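Local coordinates for 35 kDa hemin binding protein (Porphyromonas gingivalis, PDB 5Y1A), which probably binds hemin and, as a cargo of the type IX secretion system, joins a thioredoxin-like domain to a beta-sandwich region, at residues R57-A61 with I124-I130; K35-E41 with I263-G267; L180-V184 with M210-T214. All blocks are in the same frame, centred on the assembly; numbering follows the deposited sequence. Where two conformers were deposited one is given.

Interaction 1 of 3, residues R57-A61 with I124-I130; sequences RIAKA and IGAPIAI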
ATOM      1  N   ARG A  57      13.808 -12.710  10.887  1.00 11.15           N
ATOM      2  CA  ARG A  57      13.520 -14.157  10.774  1.00 10.87           C
ATOM      3  C   ARG A  57      12.616 -14.441   9.583  1.00 11.54           C
ATOM      4  O   ARG A  57      12.849 -15.386   8.848  1.00 11.96           O
ATOM      5  CB  ARG A  57      12.972 -14.763  12.071  1.00 10.83           C
ATOM      6  CG  ARG A  57      13.987 -14.765  13.221  1.00 10.72           C
ATOM      7  CD  ARG A  57      13.565 -15.710  14.318  1.00 12.52           C
ATOM      8  NE  ARG A  57      12.263 -15.356  14.924  1.00 12.52           N
ATOM      9  CZ  ARG A  57      12.075 -14.375  15.806  1.00 12.84           C
ATOM     10  NH1 ARG A  57      13.100 -13.601  16.191  1.00 11.42           N
ATOM     11  NH2 ARG A  57      10.856 -14.163  16.306  1.00 12.24           N
ATOM     12  N   ILE A  58      11.586 -13.613   9.373  0.50 10.88           N
ATOM     13  CA  ILE A  58      10.723 -13.805   8.205  0.50  9.68           C
ATOM     14  C   ILE A  58      11.487 -13.560   6.899  0.50 10.90           C
ATOM     15  O   ILE A  58      11.294 -14.296   5.930  0.50 10.60           O
ATOM     16  CB  ILE A  58       9.442 -12.939   8.242  0.50  9.65           C
ATOM     17  CG1 ILE A  58       8.648 -13.213   9.532  0.50  7.77           C
ATOM     18  CG2 ILE A  58       8.592 -13.186   6.964  0.50  9.58           C
ATOM     19  CD1 ILE A  58       7.414 -12.270   9.745  0.50  5.99           C
ATOM     20  N   ALA A  59      12.364 -12.550   6.883  1.00 11.48           N
ATOM     21  CA  ALA A  59      13.147 -12.249   5.670  1.00 12.30           C
ATOM     22  C   ALA A  59      14.022 -13.450   5.326  1.00 12.72           C
ATOM     23  O   ALA A  59      14.137 -13.833   4.151  1.00 13.18           O
ATOM     24  CB  ALA A  59      13.978 -10.997   5.869  1.00 12.62           C
ATOM     25  N   LYS A  60      14.634 -14.043   6.348  0.50 13.06           N
ATOM     26  CA  LYS A  60      15.476 -15.229   6.153  0.50 13.24           C
ATOM     27  C   LYS A  60      14.642 -16.382   5.593  0.50 13.44           C
ATOM     28  O   LYS A  60      15.050 -17.021   4.624  0.50 13.13           O
ATOM     29  CB  LYS A  60      16.169 -15.629   7.465  0.50 13.94           C
ATOM     30  CG  LYS A  60      17.267 -16.699   7.345  0.50 13.01           C
ATOM     31  CD  LYS A  60      18.173 -16.475   6.144  0.50 15.51           C
ATOM     32  CE  LYS A  60      19.657 -16.648   6.493  0.50 17.96           C
ATOM     33  NZ  LYS A  60      20.548 -16.642   5.292  0.50 20.79           N
ATOM     34  N   ALA A  61      13.463 -16.610   6.179  1.00 13.64           N
ATOM     35  CA  ALA A  61      12.566 -17.687   5.744  1.00 13.25           C
ATOM     36  C   ALA A  61      12.250 -17.551   4.259  1.00 13.80           C
ATOM     37  O   ALA A  61      12.256 -18.539   3.515  1.00 13.19           O
ATOM     38  CB  ALA A  61      11.278 -17.657   6.562  1.00 13.52           C
ATOM     39  N   ILE A 124       6.194 -16.443  15.393  1.00 15.15           N
ATOM     40  CA  ILE A 124       7.237 -16.298  14.379  1.00 14.31           C
ATOM     41  C   ILE A 124       8.440 -17.077  14.943  1.00 14.85           C
ATOM     42  O   ILE A 124       9.146 -16.589  15.835  1.00 13.94           O
ATOM     43  CB  ILE A 124       7.626 -14.830  14.153  1.00 14.14           C
ATOM     44  CG1 ILE A 124       6.411 -14.005  13.677  1.00 13.44           C
ATOM     45  CG2 ILE A 124       8.792 -14.716  13.133  1.00 11.58           C
ATOM     46  CD1 ILE A 124       6.672 -12.461  13.701  1.00 14.11           C
ATOM     47  N   GLY A 125       8.622 -18.306  14.459  1.00 14.90           N
ATOM     48  CA  GLY A 125       9.655 -19.208  15.020  1.00 14.87           C
ATOM     49  C   GLY A 125      10.993 -19.011  14.331  1.00 15.32           C
ATOM     50  O   GLY A 125      11.306 -17.926  13.824  1.00 14.44           O
ATOM     51  N   ALA A 126      11.792 -20.071  14.288  1.00 15.14           N
ATOM     52  CA  ALA A 126      12.995 -20.044  13.460  1.00 14.79           C
ATOM     53  C   ALA A 126      12.627 -19.878  11.986  1.00 14.46           C
ATOM     54  O   ALA A 126      11.511 -20.216  11.576  1.00 13.86           O
ATOM     55  CB  ALA A 126      13.825 -21.330  13.669  1.00 15.07           C
ATOM     56  N   PRO A 127      13.557 -19.348  11.167  1.00 14.59           N
ATOM     57  CA  PRO A 127      13.270 -19.210   9.742  1.00 15.12           C
ATOM     58  C   PRO A 127      12.700 -20.470   9.082  1.00 14.95           C
ATOM     59  O   PRO A 127      11.794 -20.357   8.267  1.00 15.35           O
ATOM     60  CB  PRO A 127      14.641 -18.857   9.146  1.00 15.13           C
ATOM     61  CG  PRO A 127      15.276 -18.050  10.245  1.00 14.84           C
ATOM     62  CD  PRO A 127      14.896 -18.823  11.505  1.00 14.80           C
ATOM     63  N   ILE A 128      13.189 -21.663   9.436  1.00 15.97           N
ATOM     64  CA  ILE A 128      12.623 -22.874   8.815  1.00 15.43           C
ATOM     65  C   ILE A 128      11.139 -23.100   9.199  1.00 15.12           C
ATOM     66  O   ILE A 128      10.346 -23.534   8.373  1.00 15.31           O
ATOM     67  CB  ILE A 128      13.467 -24.168   9.080  1.00 16.36           C
ATOM     68  CG1 ILE A 128      12.942 -25.328   8.213  1.00 15.75           C
ATOM     69  CG2 ILE A 128      13.458 -24.550  10.568  1.00 15.20           C
ATOM     70  CD1 ILE A 128      13.106 -25.108   6.720  1.00 18.29           C
ATOM     71  N   ALA A 129      10.782 -22.773  10.435  1.00 14.97           N
ATOM     72  CA  ALA A 129       9.404 -22.948  10.912  1.00 14.66           C
ATOM     73  C   ALA A 129       8.508 -21.939  10.194  1.00 14.81           C
ATOM     74  O   ALA A 129       7.403 -22.272   9.764  1.00 14.24           O
ATOM     75  CB  ALA A 129       9.338 -22.775  12.400  1.00 14.21           C
ATOM     76  N   ILE A 130       9.002 -20.713  10.047  1.00 13.95           N
ATOM     77  CA  ILE A 130       8.300 -19.709   9.242  1.00 14.57           C
ATOM     78  C   ILE A 130       8.145 -20.184   7.793  1.00 15.32           C
ATOM     79  O   ILE A 130       7.057 -20.092   7.217  1.00 14.46           O
ATOM     80  CB  ILE A 130       9.014 -18.337   9.275  1.00 14.30           C
ATOM     81  CG1 ILE A 130       9.190 -17.832  10.715  1.00 14.67           C
ATOM     82  CG2 ILE A 130       8.279 -17.348   8.350  1.00 14.93           C
ATOM     83  CD1 ILE A 130      10.258 -16.711  10.839  1.00 13.95           C
TER
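Ala-61 and Pro-127 lie 4.3 Å apart, CA to CA, where helix 51-63 passes the first turn of helix 127-138, which follows Ala-126 at its N-cap. At this crossing the methyl of Ala-61 fits against the new turn: its CB meets Pro-127 O at 3.2 Å and Ile-130 CG2 at 3.5 Å. The proline ring lies across the inner part of Lys-60, whose CG touches Pro-127 CG at 3.8 Å before the amino end turns off elsewhere. Ile-130 reaches in with its other branch, CD1 resting on Arg-57 CB at 3.6 Å and on the helix backbone beside it. Deeper still, Ile-58 in its given conformer and Ile-124 cross at about a right angle, CG1 to CG2, and both pack with Ile-130 on Phe-110 of strand 109-112. Arg-57 works at the more open side. A bend at chi3 (-61°) folds its chain over the loop, presenting one edge of the guanidinium to two successive carbonyls. NE bonds to Gly-125 O at 3.0 Å, the oxygen in the guanidinium plane although NE stands above the carbonyl plane. NH2 bonds to Ile-124 O at 3.0 Å, and this is the straighter bond (152° at the hydrogen); a weak bond from NE leads to the same oxygen. Two carbonyls of the turn entering helix 127-138 are thus gripped by a single cationic group, which probably fixes the loop against helix 51-63, which starts at a thioredoxin-like CxxC sequence, while the apolar residues beneath join both helices to the sheet.

Interaction 2 of 3, residues K35-E41 with I263-G267; sequences KKNVVLE and IINAG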
ATOM      1  N   LYS A  35      -2.846 -19.230  -9.984  0.50 15.60           N
ATOM      2  CA  LYS A  35      -1.547 -19.378  -9.327  0.50 14.99           C
ATOM      3  C   LYS A  35      -1.535 -18.658  -7.974  0.50 14.70           C
ATOM      4  O   LYS A  35      -1.679 -17.444  -7.930  0.50 14.12           O
ATOM      5  CB  LYS A  35      -0.461 -18.789 -10.228  0.50 15.44           C
ATOM      6  CG  LYS A  35       0.929 -18.713  -9.601  0.50 15.29           C
ATOM      7  CD  LYS A  35       1.935 -18.056 -10.559  0.50 15.44           C
ATOM      8  CE  LYS A  35       1.783 -16.522 -10.571  0.50 15.94           C
ATOM      9  NZ  LYS A  35       2.767 -15.898 -11.512  0.50 15.42           N
ATOM     10  N   LYS A  36      -1.324 -19.412  -6.896  1.00 14.55           N
ATOM     11  CA  LYS A  36      -1.393 -18.874  -5.523  1.00 14.47           C
ATOM     12  C   LYS A  36      -0.215 -17.965  -5.147  1.00 14.57           C
ATOM     13  O   LYS A  36       0.953 -18.331  -5.307  1.00 13.93           O
ATOM     14  CB  LYS A  36      -1.528 -20.052  -4.527  1.00 15.05           C
ATOM     15  CG  LYS A  36      -1.558 -19.715  -3.041  1.00 17.04           C
ATOM     16  CD  LYS A  36      -2.895 -19.134  -2.634  1.00 16.98           C
ATOM     17  CE  LYS A  36      -3.042 -18.892  -1.113  1.00 18.29           C
ATOM     18  NZ  LYS A  36      -3.541 -20.075  -0.359  1.00 23.42           N
ATOM     19  N   ASN A  37      -0.558 -16.778  -4.645  1.00 13.11           N
ATOM     20  CA  ASN A  37       0.391 -15.904  -3.943  1.00 12.00           C
ATOM     21  C   ASN A  37      -0.018 -15.869  -2.481  1.00 11.59           C
ATOM     22  O   ASN A  37      -1.198 -15.973  -2.182  1.00 12.63           O
ATOM     23  CB  ASN A  37       0.351 -14.481  -4.498  1.00 12.10           C
ATOM     24  CG  ASN A  37       0.753 -14.427  -5.962  1.00 12.98           C
ATOM     25  OD1 ASN A  37       1.682 -15.117  -6.369  1.00 15.58           O
ATOM     26  ND2 ASN A  37       0.052 -13.636  -6.751  1.00 12.86           N
ATOM     27  N   VAL A  38       0.967 -15.710  -1.604  1.00 11.56           N
ATOM     28  CA  VAL A  38       0.766 -15.776  -0.167  1.00 10.78           C
ATOM     29  C   VAL A  38       0.918 -14.380   0.404  1.00 10.83           C
ATOM     30  O   VAL A  38       1.864 -13.685   0.076  1.00 12.36           O
ATOM     31  CB  VAL A  38       1.773 -16.747   0.488  1.00 10.20           C
ATOM     32  CG1 VAL A  38       1.864 -16.482   2.037  1.00 10.34           C
ATOM     33  CG2 VAL A  38       1.341 -18.177   0.264  1.00 10.12           C
ATOM     34  N   VAL A  39      -0.035 -13.978   1.244  1.00 10.60           N
ATOM     35  CA  VAL A  39       0.046 -12.733   2.015  1.00 10.48           C
ATOM     36  C   VAL A  39       0.425 -13.053   3.458  1.00  9.69           C
ATOM     37  O   VAL A  39      -0.125 -13.970   4.061  1.00 11.01           O
ATOM     38  CB  VAL A  39      -1.336 -11.986   1.976  1.00 10.25           C
ATOM     39  CG1 VAL A  39      -1.361 -10.785   2.935  1.00 11.44           C
ATOM     40  CG2 VAL A  39      -1.666 -11.560   0.547  1.00  9.94           C
ATOM     41  N   LEU A  40       1.386 -12.311   4.000  1.00  9.13           N
ATOM     42  CA  LEU A  40       1.718 -12.395   5.424  1.00  9.62           C
ATOM     43  C   LEU A  40       1.295 -11.075   6.034  1.00 10.04           C
ATOM     44  O   LEU A  40       1.564 -10.025   5.443  1.00 11.20           O
ATOM     45  CB  LEU A  40       3.226 -12.614   5.625  1.00 10.85           C
ATOM     46  CG  LEU A  40       3.859 -13.806   4.877  1.00 11.30           C
ATOM     47  CD1 LEU A  40       5.338 -13.941   5.270  1.00 11.76           C
ATOM     48  CD2 LEU A  40       3.090 -15.097   5.186  1.00 12.51           C
ATOM     49  N   GLU A  41       0.571 -11.125   7.158  1.00  9.10           N
ATOM     50  CA  GLU A  41       0.292  -9.918   7.963  1.00  8.32           C
ATOM     51  C   GLU A  41       1.060 -10.058   9.260  1.00  9.04           C
ATOM     52  O   GLU A  41       0.823 -10.987  10.024  1.00  8.32           O
ATOM     53  CB  GLU A  41      -1.235  -9.725   8.169  1.00  7.90           C
ATOM     54  CG  GLU A  41      -1.905  -9.369   6.824  1.00  8.06           C
ATOM     55  CD  GLU A  41      -3.416  -9.435   6.879  1.00 10.54           C
ATOM     56  OE1 GLU A  41      -3.917 -10.532   7.182  1.00 11.02           O
ATOM     57  OE2 GLU A  41      -4.085  -8.399   6.631  1.00 10.87           O
ATOM     58  N   ILE A 263      -7.472 -15.475   3.261  1.00 10.36           N
ATOM     59  CA  ILE A 263      -7.149 -14.768   2.030  1.00 10.34           C
ATOM     60  C   ILE A 263      -7.007 -15.830   0.938  1.00 10.24           C
ATOM     61  O   ILE A 263      -6.266 -16.816   1.096  1.00 11.34           O
ATOM     62  CB  ILE A 263      -5.861 -13.938   2.197  1.00 10.59           C
ATOM     63  CG1 ILE A 263      -6.019 -12.960   3.388  1.00  9.89           C
ATOM     64  CG2 ILE A 263      -5.538 -13.227   0.877  1.00  9.69           C
ATOM     65  CD1 ILE A 263      -4.787 -12.043   3.650  1.00 10.81           C
ATOM     66  N   ILE A 264      -7.740 -15.614  -0.151  1.00  9.45           N
ATOM     67  CA  ILE A 264      -7.866 -16.588  -1.206  1.00  9.58           C
ATOM     68  C   ILE A 264      -6.711 -16.401  -2.220  1.00 10.01           C
ATOM     69  O   ILE A 264      -6.039 -17.385  -2.599  1.00 10.29           O
ATOM     70  CB  ILE A 264      -9.238 -16.459  -1.874  1.00  9.44           C
ATOM     71  CG1 ILE A 264     -10.349 -16.786  -0.865  1.00 11.21           C
ATOM     72  CG2 ILE A 264      -9.347 -17.411  -3.094  1.00 10.99           C
ATOM     73  CD1 ILE A 264     -11.732 -16.168  -1.243  1.00 12.58           C
ATOM     74  N   ASN A 265      -6.525 -15.171  -2.700  1.00  9.41           N
ATOM     75  CA  ASN A 265      -5.342 -14.867  -3.503  1.00  9.58           C
ATOM     76  C   ASN A 265      -5.040 -13.379  -3.472  1.00  9.96           C
ATOM     77  O   ASN A 265      -5.828 -12.585  -2.948  1.00 10.85           O
ATOM     78  CB  ASN A 265      -5.512 -15.342  -4.947  1.00  9.80           C
ATOM     79  CG  ASN A 265      -4.201 -15.821  -5.566  1.00 11.12           C
ATOM     80  OD1 ASN A 265      -3.098 -15.607  -5.027  1.00  9.66           O
ATOM     81  ND2 ASN A 265      -4.316 -16.472  -6.708  1.00 10.42           N
ATOM     82  N   ALA A 266      -3.886 -13.004  -4.014  1.00 10.23           N
ATOM     83  CA  ALA A 266      -3.410 -11.620  -3.897  1.00  9.90           C
ATOM     84  C   ALA A 266      -2.631 -11.243  -5.151  1.00 10.79           C
ATOM     85  O   ALA A 266      -2.141 -12.119  -5.872  1.00 10.26           O
ATOM     86  CB  ALA A 266      -2.495 -11.517  -2.722  1.00  9.53           C
ATOM     87  N   GLY A 267      -2.487  -9.941  -5.364  1.00  9.88           N
ATOM     88  CA  GLY A 267      -1.627  -9.403  -6.417  1.00 10.80           C
ATOM     89  C   GLY A 267      -0.943  -8.155  -5.856  1.00 11.17           C
ATOM     90  O   GLY A 267      -1.450  -7.516  -4.931  1.00 12.03           O
TER
HETATM   91  O   HOH W   1      -6.506 -19.973  -1.893  1.00 27.19           O
HETATM   92  O   HOH W   2      -5.430 -19.364   1.728  1.00 33.14           O
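Asn-37 and Asn-265 each reach for the backbone of the opposing segment through contrasting torsions: Asn-37 holds CG beside its own backbone N (chi1 -62°), which aims its amide at Ala-266, whereas Asn-265 sits well off a staggered position (chi1 -146°) and extends toward the 35-37 backbone. The result is three nearly straight bonds. Asn-37 ND2 donates to Ala-266 O at 2.8 Å, with the oxygen in the amide plane. Asn-265 OD1 accepts from Asn-37 N at 2.8 Å, and Asn-265 ND2 gives a hydrogen to Lys-35 O at 3.1 Å, approaching from above that carbonyl's plane. Ala-145 O is a second acceptor for Asn-265 ND2, and a weak bond from Ala-266 N also holds OD1, so both ends of this buried amide are occupied. Farther along, Val-39 spreads its two methyls over the crossing strand: CG2 presses on Ala-266 CB at 3.4 Å, closer than usual carbon contact, and CG1 meets Ile-263 CD1 at 3.7 Å. On the other flank Lys-36, whose NZ is bonded to Gly-137 O, also reaches the opposing strand through water; one water takes a bond from NZ at 2.9 Å and donates to Ile-263 O at 2.8 Å. Ile-264 and Asn-265 together face Val-251, a classic beta bulge in strand 263-270. Segments 38-41 and 263-267 cross nearly at right angles (98°), where a strand inside the thioredoxin-fold sheet lies over the outermost strand of a four-stranded antiparallel sheet belonging to the beta-sandwich region.

Interaction 3 of 3, residues L180-V184 with M210-T214; sequences LTAYV and MILST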
ATOM      1  N   LEU A 180     -12.650  -7.657  -1.150  1.00  9.41           N
ATOM      2  CA  LEU A 180     -11.328  -7.224  -1.588  1.00  9.09           C
ATOM      3  C   LEU A 180     -10.761  -6.158  -0.646  1.00  8.96           C
ATOM      4  O   LEU A 180     -11.452  -5.178  -0.283  1.00  9.48           O
ATOM      5  CB  LEU A 180     -11.364  -6.719  -3.038  1.00  9.50           C
ATOM      6  CG  LEU A 180      -9.957  -6.435  -3.547  1.00 10.66           C
ATOM      7  CD1 LEU A 180      -9.610  -7.298  -4.711  1.00 16.63           C
ATOM      8  CD2 LEU A 180      -9.782  -4.937  -3.848  1.00 17.86           C
ATOM      9  N   THR A 181      -9.524  -6.391  -0.204  1.00  8.37           N
ATOM     10  CA  THR A 181      -8.794  -5.407   0.595  1.00  8.91           C
ATOM     11  C   THR A 181      -7.551  -4.992  -0.182  1.00  9.80           C
ATOM     12  O   THR A 181      -6.883  -5.831  -0.796  1.00  9.50           O
ATOM     13  CB  THR A 181      -8.442  -5.978   1.994  1.00  9.38           C
ATOM     14  OG1 THR A 181      -9.658  -6.169   2.732  1.00  8.19           O
ATOM     15  CG2 THR A 181      -7.551  -5.028   2.779  1.00 11.69           C
ATOM     16  N   ALA A 182      -7.235  -3.702  -0.155  1.00  8.34           N
ATOM     17  CA  ALA A 182      -5.982  -3.240  -0.760  1.00  8.85           C
ATOM     18  C   ALA A 182      -5.244  -2.333   0.227  1.00  9.31           C
ATOM     19  O   ALA A 182      -5.856  -1.464   0.906  1.00  8.83           O
ATOM     20  CB  ALA A 182      -6.243  -2.517  -2.086  1.00  8.08           C
ATOM     21  N   TYR A 183      -3.933  -2.529   0.277  1.00  8.55           N
ATOM     22  CA  TYR A 183      -3.036  -1.741   1.105  1.00  9.02           C
ATOM     23  C   TYR A 183      -2.063  -0.944   0.235  1.00  9.63           C
ATOM     24  O   TYR A 183      -1.615  -1.419  -0.824  1.00  9.97           O
ATOM     25  CB  TYR A 183      -2.162  -2.640   2.014  1.00  9.24           C
ATOM     26  CG  TYR A 183      -2.875  -3.529   3.001  1.00  8.72           C
ATOM     27  CD1 TYR A 183      -4.127  -3.180   3.540  1.00  7.47           C
ATOM     28  CD2 TYR A 183      -2.256  -4.704   3.459  1.00  8.55           C
ATOM     29  CE1 TYR A 183      -4.748  -4.027   4.502  1.00  8.06           C
ATOM     30  CE2 TYR A 183      -2.857  -5.535   4.393  1.00  8.82           C
ATOM     31  CZ  TYR A 183      -4.106  -5.202   4.910  1.00  9.70           C
ATOM     32  OH  TYR A 183      -4.703  -6.044   5.837  1.00  7.73           O
ATOM     33  N   VAL A 184      -1.748   0.270   0.693  1.00  9.60           N
ATOM     34  CA  VAL A 184      -0.542   0.954   0.222  1.00  9.16           C
ATOM     35  C   VAL A 184       0.573   0.655   1.244  1.00  9.84           C
ATOM     36  O   VAL A 184       0.420   0.929   2.438  1.00  9.29           O
ATOM     37  CB  VAL A 184      -0.740   2.474   0.064  1.00  9.11           C
ATOM     38  CG1 VAL A 184       0.548   3.084  -0.572  1.00  8.63           C
ATOM     39  CG2 VAL A 184      -1.974   2.771  -0.845  1.00 10.34           C
ATOM     40  N   MET A 210      -1.904   2.766   4.323  1.00  7.49           N
ATOM     41  CA  MET A 210      -3.274   3.017   3.871  1.00  7.68           C
ATOM     42  C   MET A 210      -4.022   1.727   3.580  1.00  8.21           C
ATOM     43  O   MET A 210      -3.435   0.744   3.109  1.00  9.10           O
ATOM     44  CB  MET A 210      -3.325   3.911   2.605  1.00  6.46           C
ATOM     45  CG  MET A 210      -2.518   5.211   2.681  1.00  7.27           C
ATOM     46  SD  MET A 210      -2.583   6.201   1.118  1.00  4.11           S
ATOM     47  CE  MET A 210      -4.305   6.657   1.075  1.00 15.07           C
ATOM     48  N   ILE A 211      -5.325   1.758   3.830  1.00  8.01           N
ATOM     49  CA  ILE A 211      -6.244   0.683   3.453  1.00  8.40           C
ATOM     50  C   ILE A 211      -7.299   1.358   2.575  1.00  9.29           C
ATOM     51  O   ILE A 211      -7.983   2.302   3.012  1.00  8.19           O
ATOM     52  CB  ILE A 211      -6.913  -0.018   4.696  1.00  8.67           C
ATOM     53  CG1 ILE A 211      -5.836  -0.509   5.708  1.00 10.09           C
ATOM     54  CG2 ILE A 211      -7.811  -1.187   4.230  1.00  9.24           C
ATOM     55  CD1 ILE A 211      -5.423   0.488   6.813  1.00  6.99           C
ATOM     56  N   LEU A 212      -7.431   0.868   1.348  1.00  8.48           N
ATOM     57  CA  LEU A 212      -8.209   1.577   0.329  1.00  9.77           C
ATOM     58  C   LEU A 212      -9.726   1.426   0.416  1.00 10.67           C
ATOM     59  O   LEU A 212     -10.460   2.225  -0.190  1.00 11.40           O
ATOM     60  CB  LEU A 212      -7.706   1.198  -1.050  1.00  9.76           C
ATOM     61  CG  LEU A 212      -6.223   1.542  -1.283  1.00 10.61           C
ATOM     62  CD1 LEU A 212      -5.864   1.285  -2.743  1.00 12.16           C
ATOM     63  CD2 LEU A 212      -5.859   2.999  -0.880  1.00 11.61           C
ATOM     64  N   SER A 213     -10.191   0.418   1.152  0.50 10.28           N
ATOM     65  CA  SER A 213     -11.633   0.263   1.435  0.50 10.14           C
ATOM     66  C   SER A 213     -12.011   1.016   2.707  0.50 10.39           C
ATOM     67  O   SER A 213     -11.379   0.820   3.747  0.50 10.24           O
ATOM     68  CB  SER A 213     -11.951  -1.218   1.595  0.50 10.11           C
ATOM     69  OG  SER A 213     -10.994  -1.840   2.440  0.50  8.12           O
ATOM     70  N   THR A 214     -13.029   1.885   2.631  1.00 10.31           N
ATOM     71  CA  THR A 214     -13.507   2.620   3.818  1.00 10.73           C
ATOM     72  C   THR A 214     -13.566   1.714   5.061  1.00 10.36           C
ATOM     73  O   THR A 214     -13.016   2.039   6.121  1.00 10.53           O
ATOM     74  CB  THR A 214     -14.865   3.261   3.533  1.00 10.56           C
ATOM     75  OG1 THR A 214     -14.667   4.313   2.562  1.00 12.57           O
ATOM     76  CG2 THR A 214     -15.456   3.840   4.816  1.00 12.50           C
TER
HETATM   77  O   HOH W   3      -9.033  -2.153   0.969  1.00 21.14           O
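Tyr-183 and Ile-211, a non-hydrogen-bonded antiparallel pair, send their side chains the same way from the sheet. From the tyrosine backbone outward, CB passes Met-210 O at 3.8 Å, CD1 reaches Ile-211 CG1 at 3.8 Å, and CE1 stays with that same CG1 at 3.9 Å, with the ring running alongside the isoleucine. At the tip, OH bonds to Glu-41 OE2 in the thioredoxin-like part. Phe-250 meets the ring edge-to-face, and Leu-94 of helix 89-102 touches both Tyr-183 and Ile-211. The other face of the sheet carries Val-184, with CG1 anti to its backbone N (chi1 -174°), which lets CG2 touch both Met-210 CB and Leu-212 CD2, each at 3.9 Å. Two backbone bonds set the register: Val-184 N to Met-210 O at 3.0 Å and Leu-212 N to Ala-182 O at 2.8 Å. Beyond Leu-212 the strands diverge, and Arg-90 collects the carbonyls of Ile-211 and Ser-213 as the chain leaves regular pairing. This is antiparallel beta pairing, here between 207-220, the edge strand of a four-stranded sheet of the beta-sandwich region, and its neighbour 179-186; the face with Tyr-183 is turned to the thioredoxin-like part, and the edge strand is broken by a bulge or short loop after Ile-211.

How the interactions relate
Strand 34-44 opens the longest of the three loops, which interaction 2 closes at strand 263-270, more than 220 residues later. Both other contacts fall within that span. Interaction 1 closes first, returning the chain from helix 51-63 to helix 127-138 inside the thioredoxin-like part; interaction 3 then closes a shorter loop between strands 179-186 and 207-220. These two follow in series, without crossing, and their nearest atoms remain about 13 Å apart. Interaction 2 touches both. Leu-40 packs on Ile-58 in its given conformer, toward the helices, while Glu-41 reaches interaction 3, whose antiparallel sheet also contains Ile-263 to Gly-267.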